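Local coordinates for hypothetical protein (Parabacteroides distasonis, PDB 4H3W) that is of unknown function but is made with a signal sequence, is probably secreted and folds into two beta-barrel domains, at residues N241-M247 with L299-R304; E213-F219 with A292-L297; G46-M50 with E198-T202; F86-L92 with E206-V210. All coordinates share one frame. Residues are numbered along the deposited sequence.

From the N terminus, strand 47-55 enters contact 3 when segment 198-202 returns beside it, closing a span of 147 residues that includes a whole four-stranded sheet. The loop 86-92 starts inside that span and finds its partner, 206-210, just beyond it, so contacts 3 and 4 cross; Met50 of one touches Leu92 of the other. Strand 208-215 then runs on into contact 2, which closes 72 residues later on strand 294-302. Contact 1 starts within that span and ends further along the same strand, so contacts 1 and 2 cross. Contacts 1 and 2 build one antiparallel sheet, and contact 4 ties the early loop to its 208-215 edge.

Contact 1: N241-M247 with L299-R304; sequences NEMPFDM and LHLTGR
Here the start of strand 246-254 pairs antiparallel with the end of strand 294-302. Asp246 and Thr302 form a hydrogen-bonded pair (CA-CA 5.2 Å), with Asp246 N to Thr302 O at 2.9 Å and Thr302 N to Asp246 O at 3.1 Å; Met247 and Leu301 follow as a non-hydrogen-bonded pair, CA-CA 4.8 Å. The chain reaches this ladder through two turns: an Asx turn, in which Asn241 OD1 accepts from Met243 N at 2.9 Å, and an inverse gamma turn centred on Pro244 (phi/psi -87/49).

Arg304 carries the charged interaction between the segments, and its NH1 has a second partner in Glu308. Its side chain reaches out extended (m, t, t) across segment 241-247, so that NE donates to Asp246 OD1 at 2.9 Å in a salt bridge, while Phe245 N and Pro244 CA lie over one guanidinium face. Water extends this join: one molecule links Arg304 NH1 to Asn241 O and Met243 O, another links Asp246 OD2, Thr302 OG1 and Gly303 O.

Apolar contacts gather where Met247 and Leu301 point. Leu301 CD1 sits 4.1 Å from the Phe245 ring centroid, a CH-pi contact over the face, and CD2 lies 3.8 Å from selenomethionine Met247 CG.

This is regular antiparallel pairing of neighbouring strands within a two-barrel protein. Strand 208-215 flanks 294-302 on its other side, Phe207 meets the Phe245 ring, and helix 29-32 touches Met243 and Leu301.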
loop_
_atom_site.group_PDB
_atom_site.type_symbol
_atom_site.label_atom_id
_atom_site.label_comp_id
_atom_site.label_asym_id
_atom_site.label_seq_id
_atom_site.Cartn_x
_atom_site.Cartn_y
_atom_site.Cartn_z
ATOM N N ASN A 241 -1.483 15.253 9.933
ATOM C CA ASN A 241 -1.361 14.189 8.936
ATOM C C ASN A 241 -2.091 14.566 7.664
ATOM O O ASN A 241 -3.297 14.801 7.692
ATOM C CB ASN A 241 -1.909 12.896 9.494
ATOM C CG ASN A 241 -1.787 11.747 8.531
ATOM O OD1 ASN A 241 -0.977 11.784 7.590
ATOM N ND2 ASN A 241 -2.565 10.694 8.766
ATOM N N GLU A 242 -1.365 14.614 6.552
ATOM C CA GLU A 242 -1.950 14.892 5.241
ATOM C C GLU A 242 -2.122 13.614 4.382
ATOM O O GLU A 242 -2.702 13.642 3.313
ATOM C CB GLU A 242 -1.076 15.864 4.473
ATOM C CG GLU A 242 -1.014 17.291 5.008
ATOM C CD GLU A 242 0.072 18.140 4.296
ATOM O OE1 GLU A 242 0.825 17.637 3.449
ATOM O OE2 GLU A 242 0.193 19.319 4.582
HETATM N N MSE A 243 -1.635 12.491 4.885
HETATM C CA MSE A 243 -1.670 11.241 4.156
HETATM C C MSE A 243 -3.005 10.551 4.374
HETATM O O MSE A 243 -3.653 10.750 5.396
HETATM C CB MSE A 243 -0.548 10.324 4.645
HETATM C CG MSE A 243 0.808 10.827 4.155
HETATM SE SE MSE A 243 2.239 9.600 4.770
HETATM C CE MSE A 243 3.496 11.078 5.097
ATOM N N PRO A 244 -3.404 9.684 3.439
ATOM C CA PRO A 244 -4.720 9.019 3.488
ATOM C C PRO A 244 -4.730 7.726 4.315
ATOM O O PRO A 244 -5.166 6.687 3.819
ATOM C CB PRO A 244 -4.958 8.714 2.009
ATOM C CG PRO A 244 -3.579 8.356 1.511
ATOM C CD PRO A 244 -2.667 9.324 2.213
ATOM N N PHE A 245 -4.176 7.778 5.533
ATOM C CA PHE A 245 -4.176 6.703 6.471
ATOM C C PHE A 245 -4.565 7.252 7.810
ATOM O O PHE A 245 -4.139 8.342 8.170
ATOM C CB PHE A 245 -2.773 6.092 6.706
ATOM C CG PHE A 245 -1.978 5.830 5.483
ATOM C CD1 PHE A 245 -2.293 4.781 4.655
ATOM C CD2 PHE A 245 -0.858 6.603 5.205
ATOM C CE1 PHE A 245 -1.498 4.510 3.515
ATOM C CE2 PHE A 245 -0.084 6.362 4.082
ATOM C CZ PHE A 245 -0.401 5.321 3.235
ATOM N N ASP A 246 -5.329 6.491 8.580
ATOM C CA ASP A 246 -5.418 6.718 10.014
ATOM C C ASP A 246 -4.187 6.079 10.682
ATOM O O ASP A 246 -3.594 5.169 10.126
ATOM C CB ASP A 246 -6.685 6.118 10.587
ATOM C CG ASP A 246 -7.927 6.872 10.188
ATOM O OD1 ASP A 246 -7.892 8.104 9.928
ATOM O OD2 ASP A 246 -8.960 6.198 10.123
HETATM N N MSE A 247 -3.762 6.575 11.838
HETATM C CA MSE A 247 -2.554 6.049 12.484
HETATM C C MSE A 247 -2.851 5.732 13.921
HETATM O O MSE A 247 -3.550 6.480 14.611
HETATM C CB MSE A 247 -1.416 7.064 12.428
HETATM C CG MSE A 247 -1.175 7.518 10.994
HETATM SE SE MSE A 247 0.312 8.815 11.004
HETATM C CE MSE A 247 0.697 8.827 9.045
ATOM N N LEU A 299 4.107 3.449 13.346
ATOM C CA LEU A 299 2.867 3.983 12.819
ATOM C C LEU A 299 2.060 2.847 12.224
ATOM O O LEU A 299 2.375 2.353 11.139
ATOM C CB LEU A 299 3.152 5.052 11.781
ATOM C CG LEU A 299 4.147 6.161 12.115
ATOM C CD1 LEU A 299 4.331 7.078 10.912
ATOM C CD2 LEU A 299 3.693 6.948 13.322
ATOM N N HIS A 300 1.038 2.417 12.946
ATOM C CA HIS A 300 0.107 1.385 12.483
ATOM C C HIS A 300 -0.959 2.052 11.589
ATOM O O HIS A 300 -1.839 2.792 12.073
ATOM C CB HIS A 300 -0.446 0.624 13.704
ATOM C CG HIS A 300 0.636 0.015 14.560
ATOM N ND1 HIS A 300 1.033 -1.305 14.445
ATOM C CD2 HIS A 300 1.432 0.558 15.524
ATOM C CE1 HIS A 300 1.993 -1.557 15.316
ATOM N NE2 HIS A 300 2.266 -0.441 15.973
ATOM N N LEU A 301 -0.803 1.893 10.273
ATOM C CA LEU A 301 -1.618 2.594 9.271
ATOM C C LEU A 301 -2.815 1.777 8.886
ATOM O O LEU A 301 -2.719 0.565 8.688
ATOM C CB LEU A 301 -0.790 2.887 8.004
ATOM C CG LEU A 301 0.588 3.469 8.202
ATOM C CD1 LEU A 301 1.304 3.531 6.864
ATOM C CD2 LEU A 301 0.507 4.837 8.835
ATOM N N THR A 302 -3.959 2.418 8.805
ATOM C CA THR A 302 -5.178 1.743 8.383
ATOM C C THR A 302 -5.939 2.610 7.414
ATOM O O THR A 302 -5.863 3.842 7.439
ATOM C CB THR A 302 -6.084 1.392 9.584
ATOM O OG1 THR A 302 -6.309 2.568 10.368
ATOM C CG2 THR A 302 -5.454 0.303 10.453
ATOM N N GLY A 303 -6.651 1.951 6.518
ATOM C CA GLY A 303 -7.430 2.622 5.522
ATOM C C GLY A 303 -8.641 3.336 6.033
ATOM O O GLY A 303 -9.199 2.975 7.078
ATOM N N ARG A 304 -9.058 4.344 5.286
ATOM C CA ARG A 304 -10.297 5.091 5.561
ATOM C C ARG A 304 -11.327 4.746 4.505
ATOM O O ARG A 304 -11.015 3.949 3.630
ATOM C CB ARG A 304 -10.033 6.578 5.532
ATOM C CG ARG A 304 -8.901 7.025 6.469
ATOM C CD ARG A 304 -8.542 8.476 6.205
ATOM N NE ARG A 304 -7.622 9.024 7.207
ATOM C CZ ARG A 304 -6.945 10.162 7.064
ATOM N NH1 ARG A 304 -7.053 10.880 5.961
ATOM N NH2 ARG A 304 -6.142 10.585 8.037
HETATM O O HOH W 1 -4.991 12.982 6.515
HETATM O O HOH W 2 -4.608 10.455 10.577
HETATM O O HOH W 3 -7.476 5.643 3.342
HETATM O O HOH W 4 -8.919 3.487 9.762
#

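Contact 2: E213-F219 with A292-L297; sequences ERIEDAF and ARHIDL
An antiparallel ladder joins edge strand 208-215 to strand 294-302, which carries a classic beta bulge on its other side, toward strand 246-254; the short axes lie 4.8 Å apart at 160°. Segment 292-297 begins at Ala292, whose CB sits over the Phe219 ring face, 4.1 Å from the centroid, in a CH-pi contact. Arg293 (phi/psi -132/-44) and His294 both face Met254 of that strand, which makes the bulge; Arg293 O accepts from Phe219 N at 3.1 Å. His294, chi1 m, turns ND1 to accept from Asp217 N at 3.0 Å, so the imidazole fastens the turn after strand 208-215, where Asp217 has positive phi (56/48).

Regular pairing starts at Ile295, in a hydrogen-bonded pair with Ile215: Ile215 N to Ile295 O is 2.8 Å and Ile295 N to Ile215 O is 2.9 Å. On the face of these two isoleucines, Ile295 CD1 meets Ala218 CB at 3.7 Å and Ile295 CG1 meets Phe219 CE2 at 3.8 Å.

Asp296 is the non-hydrogen-bonded partner of Arg214, CA-CA 4.8 Å. Arg214 curls (t, p, p) to form a salt-bridge network with Asp296 and Glu216, NE reaching Asp296 OD1 at 2.8 Å, and Asn258 also binds its NH1. Leu297 is the hydrogen-bonded partner of Glu213, Leu297 N to Glu213 O at 2.8 Å and Glu213 N to Leu297 O at 2.9 Å, and pairing continues beyond. Leu297 CD1 lies 3.7 Å from Ile215 CD1.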
loop_
_atom_site.group_PDB
_atom_site.type_symbol
_atom_site.label_atom_id
_atom_site.label_comp_id
_atom_site.label_asym_id
_atom_site.label_seq_id
_atom_site.Cartn_x
_atom_site.Cartn_y
_atom_site.Cartn_z
ATOM N N GLU A 213 9.065 5.512 12.059
ATOM C CA GLU A 213 9.759 6.788 11.879
ATOM C C GLU A 213 10.672 7.064 13.087
ATOM O O GLU A 213 10.290 6.874 14.244
ATOM C CB GLU A 213 8.786 7.942 11.637
ATOM C CG GLU A 213 9.354 9.367 11.881
ATOM C CD GLU A 213 10.584 9.790 11.029
ATOM O OE1 GLU A 213 11.098 9.011 10.164
ATOM O OE2 GLU A 213 11.031 10.957 11.222
ATOM N N ARG A 214 11.902 7.450 12.772
ATOM C CA ARG A 214 12.979 7.635 13.735
ATOM C C ARG A 214 13.166 9.106 14.038
ATOM O O ARG A 214 13.312 9.914 13.137
ATOM C CB ARG A 214 14.279 7.029 13.168
ATOM C CG ARG A 214 15.564 7.446 13.866
ATOM C CD ARG A 214 15.572 7.127 15.352
ATOM N NE ARG A 214 15.447 5.700 15.627
ATOM C CZ ARG A 214 16.443 4.890 15.953
ATOM N NH1 ARG A 214 17.702 5.326 16.022
ATOM N NH2 ARG A 214 16.176 3.624 16.237
ATOM N N ILE A 215 13.116 9.456 15.319
ATOM C CA ILE A 215 13.561 10.762 15.782
ATOM C C ILE A 215 14.870 10.501 16.517
ATOM O O ILE A 215 14.892 9.918 17.604
ATOM C CB ILE A 215 12.522 11.461 16.677
ATOM C CG1 ILE A 215 11.200 11.636 15.920
ATOM C CG2 ILE A 215 13.042 12.817 17.150
ATOM C CD1 ILE A 215 10.333 10.396 15.908
ATOM N N GLU A 216 15.965 10.869 15.852
ATOM C CA GLU A 216 17.326 10.640 16.292
ATOM C C GLU A 216 17.751 11.691 17.296
ATOM O O GLU A 216 17.469 12.858 17.125
ATOM C CB GLU A 216 18.260 10.700 15.072
ATOM C CG GLU A 216 19.642 10.112 15.283
ATOM C CD GLU A 216 19.675 8.592 15.262
ATOM O OE1 GLU A 216 18.649 7.952 15.010
ATOM O OE2 GLU A 216 20.755 8.034 15.508
ATOM N N ASP A 217 18.408 11.262 18.355
ATOM C CA ASP A 217 18.906 12.160 19.399
ATOM C C ASP A 217 17.791 13.023 20.019
ATOM O O ASP A 217 17.933 14.210 20.211
ATOM C CB ASP A 217 20.048 13.013 18.825
ATOM C CG ASP A 217 21.241 12.165 18.435
ATOM O OD1 ASP A 217 21.607 11.270 19.224
ATOM O OD2 ASP A 217 21.799 12.388 17.350
ATOM N N ALA A 218 16.700 12.370 20.371
ATOM C CA ALA A 218 15.607 13.023 21.082
ATOM C C ALA A 218 16.037 13.447 22.473
ATOM O O ALA A 218 15.590 14.464 22.984
ATOM C CB ALA A 218 14.406 12.077 21.162
ATOM N N PHE A 219 16.914 12.662 23.085
ATOM C CA PHE A 219 17.412 12.927 24.420
ATOM C C PHE A 219 18.922 12.992 24.380
ATOM O O PHE A 219 19.564 12.119 23.788
ATOM C CB PHE A 219 17.013 11.819 25.348
ATOM C CG PHE A 219 15.549 11.504 25.291
ATOM C CD1 PHE A 219 14.653 12.230 26.041
ATOM C CD2 PHE A 219 15.078 10.485 24.468
ATOM C CE1 PHE A 219 13.299 11.911 26.020
ATOM C CE2 PHE A 219 13.714 10.179 24.414
ATOM C CZ PHE A 219 12.826 10.902 25.194
ATOM N N ALA A 292 17.607 6.600 27.613
ATOM C CA ALA A 292 16.920 7.016 26.402
ATOM C C ALA A 292 17.782 7.943 25.520
ATOM O O ALA A 292 18.440 8.856 26.021
ATOM C CB ALA A 292 15.595 7.697 26.772
ATOM N N ARG A 293 17.800 7.694 24.221
ATOM C CA ARG A 293 18.458 8.578 23.247
ATOM C C ARG A 293 17.609 8.924 22.019
ATOM O O ARG A 293 17.597 10.069 21.601
ATOM C CB ARG A 293 19.780 7.953 22.765
ATOM C CG ARG A 293 20.789 7.665 23.876
ATOM C CD ARG A 293 21.400 8.937 24.425
ATOM N NE ARG A 293 22.425 8.620 25.403
ATOM C CZ ARG A 293 22.202 8.291 26.673
ATOM N NH1 ARG A 293 20.982 8.239 27.174
ATOM N NH2 ARG A 293 23.222 8.027 27.450
ATOM N N HIS A 294 16.930 7.929 21.441
ATOM C CA HIS A 294 16.157 8.080 20.246
ATOM C C HIS A 294 14.720 7.650 20.523
ATOM O O HIS A 294 14.450 6.913 21.466
ATOM C CB HIS A 294 16.724 7.208 19.103
ATOM C CG HIS A 294 18.217 7.213 19.045
ATOM N ND1 HIS A 294 18.930 8.362 18.812
ATOM C CD2 HIS A 294 19.133 6.224 19.203
ATOM C CE1 HIS A 294 20.223 8.092 18.836
ATOM N NE2 HIS A 294 20.371 6.802 19.067
ATOM N N ILE A 295 13.847 8.068 19.623
ATOM C CA ILE A 295 12.473 7.612 19.613
ATOM C C ILE A 295 12.175 6.931 18.279
ATOM O O ILE A 295 12.477 7.479 17.221
ATOM C CB ILE A 295 11.522 8.787 19.872
ATOM C CG1 ILE A 295 11.709 9.309 21.311
ATOM C CG2 ILE A 295 10.065 8.399 19.691
ATOM C CD1 ILE A 295 11.056 10.638 21.539
ATOM N N ASP A 296 11.589 5.739 18.356
ATOM C CA ASP A 296 10.906 5.141 17.209
ATOM C C ASP A 296 9.387 5.259 17.381
ATOM O O ASP A 296 8.847 4.819 18.399
ATOM C CB ASP A 296 11.273 3.673 17.049
ATOM C CG ASP A 296 12.581 3.471 16.299
ATOM O OD1 ASP A 296 12.965 4.326 15.484
ATOM O OD2 ASP A 296 13.187 2.428 16.499
ATOM N N LEU A 297 8.728 5.872 16.401
ATOM C CA LEU A 297 7.260 5.920 16.303
ATOM C C LEU A 297 6.838 4.824 15.354
ATOM O O LEU A 297 7.164 4.871 14.159
ATOM C CB LEU A 297 6.799 7.261 15.796
ATOM C CG LEU A 297 7.176 8.502 16.609
ATOM C CD1 LEU A 297 6.664 9.780 15.980
ATOM C CD2 LEU A 297 6.633 8.337 18.028
#

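Contact 3: G46-M50 with E198-T202; sequences GAYVM and ELPLT
Selenomethionine Met50 gives up more surface than any other residue here. Its m, t, m side chain bends at the selenium and brings CE back over the partner strand, 3.7 Å from Leu201 CD2 and 3.9 Å from Leu199 CB. Leu199 and Leu201 both take the m, t rotamer. The Tyr48 side chain (chi1 m) touches segment 198-202 at its base, CB to Leu201 CD1 at 3.9 Å; its ring leads away and packs against helix 29-32 and strand 41-44.

Val49, chi1 t, points to the other face of the sheet along with Pro200. Its CG2 lies 4.0 Å from Pro200 CB, and its CG1 presses to 3.3 Å against CG of Glu198, whose side chain runs out extended (t, t).

The backbones are antiparallel, with short axes 4.5 Å apart at 147°. Met50 and Leu199 form the hydrogen-bonded pair, with Met50 N to Leu199 O at 2.9 Å and Leu199 N to Met50 O at 2.8 Å. Val49 and Pro200 are the next, non-hydrogen-bonded pair, CA-CA only 4.1 Å, where proline's missing NH costs no bond to strand 47-55. Leu201 N then donates to Tyr48 O at 3.0 Å, and Leu201 (phi/psi -83/68) centres an inverse gamma turn that ends the ladder. This is the antiparallel pairing of two neighbouring strands in a five-stranded sheet, as expected in a protein of two beta barrels.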
loop_
_atom_site.group_PDB
_atom_site.type_symbol
_atom_site.label_atom_id
_atom_site.label_comp_id
_atom_site.label_asym_id
_atom_site.label_seq_id
_atom_site.Cartn_x
_atom_site.Cartn_y
_atom_site.Cartn_z
ATOM N N GLY A 46 -0.217 13.624 -9.958
ATOM C CA GLY A 46 0.239 13.889 -8.604
ATOM C C GLY A 46 0.089 12.721 -7.632
ATOM O O GLY A 46 0.487 12.834 -6.482
ATOM N N ALA A 47 -0.438 11.595 -8.115
ATOM C CA ALA A 47 -0.760 10.445 -7.291
ATOM C C ALA A 47 0.140 9.270 -7.632
ATOM O O ALA A 47 0.423 9.027 -8.798
ATOM C CB ALA A 47 -2.229 10.066 -7.485
ATOM N N TYR A 48 0.555 8.525 -6.621
ATOM C CA TYR A 48 1.369 7.333 -6.834
ATOM C C TYR A 48 0.513 6.153 -7.328
ATOM O O TYR A 48 -0.502 5.776 -6.730
ATOM C CB TYR A 48 2.110 6.939 -5.568
ATOM C CG TYR A 48 3.236 7.862 -5.162
ATOM C CD1 TYR A 48 4.308 8.118 -6.018
ATOM C CD2 TYR A 48 3.252 8.454 -3.899
ATOM C CE1 TYR A 48 5.354 8.964 -5.625
ATOM C CE2 TYR A 48 4.291 9.281 -3.497
ATOM C CZ TYR A 48 5.342 9.528 -4.348
ATOM O OH TYR A 48 6.351 10.356 -3.934
ATOM N N VAL A 49 0.955 5.565 -8.423
ATOM C CA VAL A 49 0.296 4.432 -9.007
ATOM C C VAL A 49 1.296 3.389 -9.495
ATOM O O VAL A 49 2.236 3.745 -10.208
ATOM C CB VAL A 49 -0.536 4.925 -10.200
ATOM C CG1 VAL A 49 -1.215 3.762 -10.903
ATOM C CG2 VAL A 49 -1.566 5.945 -9.725
HETATM N N MSE A 50 1.119 2.110 -9.147
HETATM C CA MSE A 50 1.998 1.065 -9.723
HETATM C C MSE A 50 1.409 0.552 -11.020
HETATM O O MSE A 50 0.210 0.242 -11.084
HETATM C CB MSE A 50 2.162 -0.082 -8.753
HETATM C CG MSE A 50 2.943 0.366 -7.546
HETATM SE SE MSE A 50 2.974 -1.046 -6.168
HETATM C CE MSE A 50 1.114 -1.053 -5.585
ATOM N N GLU A 198 -3.028 -1.734 -13.264
ATOM C CA GLU A 198 -2.795 -0.475 -12.603
ATOM C C GLU A 198 -3.274 -0.559 -11.162
ATOM O O GLU A 198 -4.418 -0.936 -10.908
ATOM C CB GLU A 198 -3.500 0.642 -13.368
ATOM C CG GLU A 198 -3.218 1.997 -12.774
ATOM C CD GLU A 198 -3.687 3.173 -13.631
ATOM O OE1 GLU A 198 -3.614 3.110 -14.888
ATOM O OE2 GLU A 198 -4.122 4.166 -13.014
ATOM N N LEU A 199 -2.374 -0.253 -10.235
ATOM C CA LEU A 199 -2.648 -0.341 -8.794
ATOM C C LEU A 199 -2.433 1.035 -8.159
ATOM O O LEU A 199 -1.331 1.363 -7.685
ATOM C CB LEU A 199 -1.785 -1.415 -8.135
ATOM C CG LEU A 199 -1.712 -2.814 -8.771
ATOM C CD1 LEU A 199 -0.713 -3.682 -8.027
ATOM C CD2 LEU A 199 -3.057 -3.534 -8.849
ATOM N N PRO A 200 -3.457 1.876 -8.187
ATOM C CA PRO A 200 -3.356 3.211 -7.601
ATOM C C PRO A 200 -3.353 3.122 -6.089
ATOM O O PRO A 200 -4.196 2.422 -5.514
ATOM C CB PRO A 200 -4.627 3.929 -8.079
ATOM C CG PRO A 200 -5.219 3.065 -9.136
ATOM C CD PRO A 200 -4.764 1.661 -8.828
ATOM N N LEU A 201 -2.445 3.853 -5.458
ATOM C CA LEU A 201 -2.302 3.783 -4.038
ATOM C C LEU A 201 -3.344 4.693 -3.381
ATOM O O LEU A 201 -3.004 5.713 -2.782
ATOM C CB LEU A 201 -0.849 4.117 -3.606
ATOM C CG LEU A 201 0.171 3.080 -4.102
ATOM C CD1 LEU A 201 1.603 3.455 -3.792
ATOM C CD2 LEU A 201 -0.125 1.724 -3.487
ATOM N N THR A 202 -4.614 4.281 -3.513
ATOM C CA THR A 202 -5.748 4.852 -2.810
ATOM C C THR A 202 -6.214 3.789 -1.846
ATOM O O THR A 202 -6.862 2.826 -2.266
ATOM C CB THR A 202 -6.879 5.247 -3.774
ATOM O OG1 THR A 202 -6.405 6.241 -4.641
ATOM C CG2 THR A 202 -8.062 5.860 -3.060
#

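Contact 4: F86-L92 with E206-V210; sequences FDGDFVL and EFSAV
Val91 loses the most surface in this contact, then Phe207 and Phe86. Val91 lies in an extended part of the loop (phi/psi -111/109) and makes a single antiparallel bridge with Ser208, CA-CA 5.0 Å: Val91 N donates to Ser208 O at 2.8 Å, and Ser208 N to Val91 O at 3.1 Å. With chi1 t, its CG1 rests 3.5 Å from Glu206 O.

The CA-to-CB bond of Phe207 points away overall, though CB still touches the loop, and the t rotamer carries the ring toward Phe86. Its CZ meets Phe86 CZ at 3.7 Å, and CE2 lies 4.3 Å from Leu92 CD1. The two rings sit obliquely, centroids 5.9 Å apart and planes at 64°.

Phe86, chi1 m, lays a ring face on Ala209, whose CB is 3.6 Å from the ring centroid in a CH-pi contact. Between Phe86 and Phe90 the loop turns through Gly88, which has positive phi (76/-170). Waters bridge it to the strand, one accepting from Asp87 N at 3.0 Å and donating to Val210 O at 2.8 Å.

Since strand 294-302 pairs with 208-215 on its other side, this is a loop extending the edge of an antiparallel beta sheet by one bridge, with aromatic side chains buried beneath.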
loop_
_atom_site.group_PDB
_atom_site.type_symbol
_atom_site.label_atom_id
_atom_site.label_comp_id
_atom_site.label_asym_id
_atom_site.label_seq_id
_atom_site.Cartn_x
_atom_site.Cartn_y
_atom_site.Cartn_z
ATOM N N PHE A 86 6.456 -1.586 2.139
ATOM C CA PHE A 86 6.520 -1.555 3.575
ATOM C C PHE A 86 7.402 -2.718 4.010
ATOM O O PHE A 86 7.572 -3.695 3.263
ATOM C CB PHE A 86 5.155 -1.691 4.237
ATOM C CG PHE A 86 4.197 -0.616 3.866
ATOM C CD1 PHE A 86 4.172 0.587 4.551
ATOM C CD2 PHE A 86 3.348 -0.793 2.797
ATOM C CE1 PHE A 86 3.309 1.600 4.148
ATOM C CE2 PHE A 86 2.490 0.201 2.393
ATOM C CZ PHE A 86 2.476 1.399 3.069
ATOM N N ASP A 87 7.981 -2.600 5.203
ATOM C CA ASP A 87 8.643 -3.722 5.841
ATOM C C ASP A 87 7.621 -4.614 6.476
ATOM O O ASP A 87 6.692 -4.120 7.096
ATOM C CB ASP A 87 9.599 -3.246 6.923
ATOM C CG ASP A 87 10.852 -2.622 6.356
ATOM O OD1 ASP A 87 11.246 -2.961 5.220
ATOM O OD2 ASP A 87 11.455 -1.788 7.058
ATOM N N GLY A 88 7.802 -5.921 6.348
ATOM C CA GLY A 88 6.908 -6.867 6.982
ATOM C C GLY A 88 5.574 -6.988 6.240
ATOM O O GLY A 88 5.393 -6.447 5.154
ATOM N N ASP A 89 4.636 -7.672 6.862
ATOM C CA ASP A 89 3.378 -7.971 6.229
ATOM C C ASP A 89 2.523 -6.719 6.174
ATOM O O ASP A 89 2.515 -5.910 7.111
ATOM C CB ASP A 89 2.627 -9.034 7.012
ATOM C CG ASP A 89 3.306 -10.385 6.977
ATOM O OD1 ASP A 89 4.054 -10.710 6.018
ATOM O OD2 ASP A 89 3.052 -11.141 7.935
ATOM N N PHE A 90 1.816 -6.560 5.068
ATOM C CA PHE A 90 0.795 -5.537 4.963
ATOM C C PHE A 90 -0.358 -6.083 4.113
ATOM O O PHE A 90 -0.201 -7.069 3.424
ATOM C CB PHE A 90 1.369 -4.216 4.435
ATOM C CG PHE A 90 2.009 -4.281 3.079
ATOM C CD1 PHE A 90 3.318 -4.724 2.937
ATOM C CD2 PHE A 90 1.339 -3.839 1.949
ATOM C CE1 PHE A 90 3.942 -4.737 1.688
ATOM C CE2 PHE A 90 1.958 -3.846 0.704
ATOM C CZ PHE A 90 3.253 -4.294 0.577
ATOM N N VAL A 91 -1.504 -5.427 4.225
ATOM C CA VAL A 91 -2.689 -5.745 3.490
ATOM C C VAL A 91 -2.917 -4.599 2.512
ATOM O O VAL A 91 -3.338 -3.506 2.906
ATOM C CB VAL A 91 -3.903 -5.899 4.404
ATOM C CG1 VAL A 91 -5.152 -6.211 3.576
ATOM C CG2 VAL A 91 -3.675 -7.019 5.428
ATOM N N LEU A 92 -2.687 -4.892 1.246
ATOM C CA LEU A 92 -2.718 -3.894 0.179
ATOM C C LEU A 92 -4.114 -3.764 -0.438
ATOM O O LEU A 92 -4.321 -4.130 -1.572
ATOM C CB LEU A 92 -1.673 -4.258 -0.864
ATOM C CG LEU A 92 -1.504 -3.252 -2.010
ATOM C CD1 LEU A 92 -1.055 -1.938 -1.433
ATOM C CD2 LEU A 92 -0.532 -3.765 -3.070
ATOM N N GLU A 206 -9.867 -1.810 4.395
ATOM C CA GLU A 206 -9.095 -2.941 4.911
ATOM C C GLU A 206 -7.568 -2.773 4.808
ATOM O O GLU A 206 -6.790 -3.653 5.218
ATOM C CB GLU A 206 -9.469 -4.230 4.195
ATOM C CG GLU A 206 -10.837 -4.784 4.577
ATOM C CD GLU A 206 -11.100 -6.134 3.904
ATOM O OE1 GLU A 206 -10.371 -7.126 4.176
ATOM O OE2 GLU A 206 -12.029 -6.204 3.088
ATOM N N PHE A 207 -7.116 -1.654 4.286
ATOM C CA PHE A 207 -5.682 -1.431 4.150
ATOM C C PHE A 207 -5.037 -1.476 5.537
ATOM O O PHE A 207 -5.574 -0.944 6.474
ATOM C CB PHE A 207 -5.382 -0.096 3.449
ATOM C CG PHE A 207 -3.929 0.211 3.377
ATOM C CD1 PHE A 207 -3.280 0.838 4.423
ATOM C CD2 PHE A 207 -3.182 -0.153 2.278
ATOM C CE1 PHE A 207 -1.929 1.127 4.358
ATOM C CE2 PHE A 207 -1.823 0.128 2.208
ATOM C CZ PHE A 207 -1.186 0.740 3.262
ATOM N N SER A 208 -3.878 -2.108 5.637
ATOM C CA SER A 208 -3.137 -2.149 6.900
ATOM C C SER A 208 -1.650 -2.291 6.621
ATOM O O SER A 208 -1.256 -3.081 5.785
ATOM C CB SER A 208 -3.675 -3.310 7.751
ATOM O OG SER A 208 -2.836 -3.600 8.816
ATOM N N ALA A 209 -0.827 -1.512 7.318
ATOM C CA ALA A 209 0.620 -1.583 7.217
ATOM C C ALA A 209 1.261 -0.922 8.426
ATOM O O ALA A 209 0.600 -0.208 9.175
ATOM C CB ALA A 209 1.103 -0.928 5.911
ATOM N N VAL A 210 2.528 -1.200 8.643
ATOM C CA VAL A 210 3.279 -0.539 9.680
ATOM C C VAL A 210 4.503 0.148 9.076
ATOM O O VAL A 210 5.265 -0.451 8.300
ATOM C CB VAL A 210 3.755 -1.509 10.773
ATOM C CG1 VAL A 210 4.514 -0.738 11.859
ATOM C CG2 VAL A 210 2.593 -2.278 11.384
HETATM O O HOH W 5 7.392 0.033 6.506
HETATM O O HOH W 6 3.819 -3.366 7.266
HETATM O O HOH W 7 6.627 -2.869 9.360
#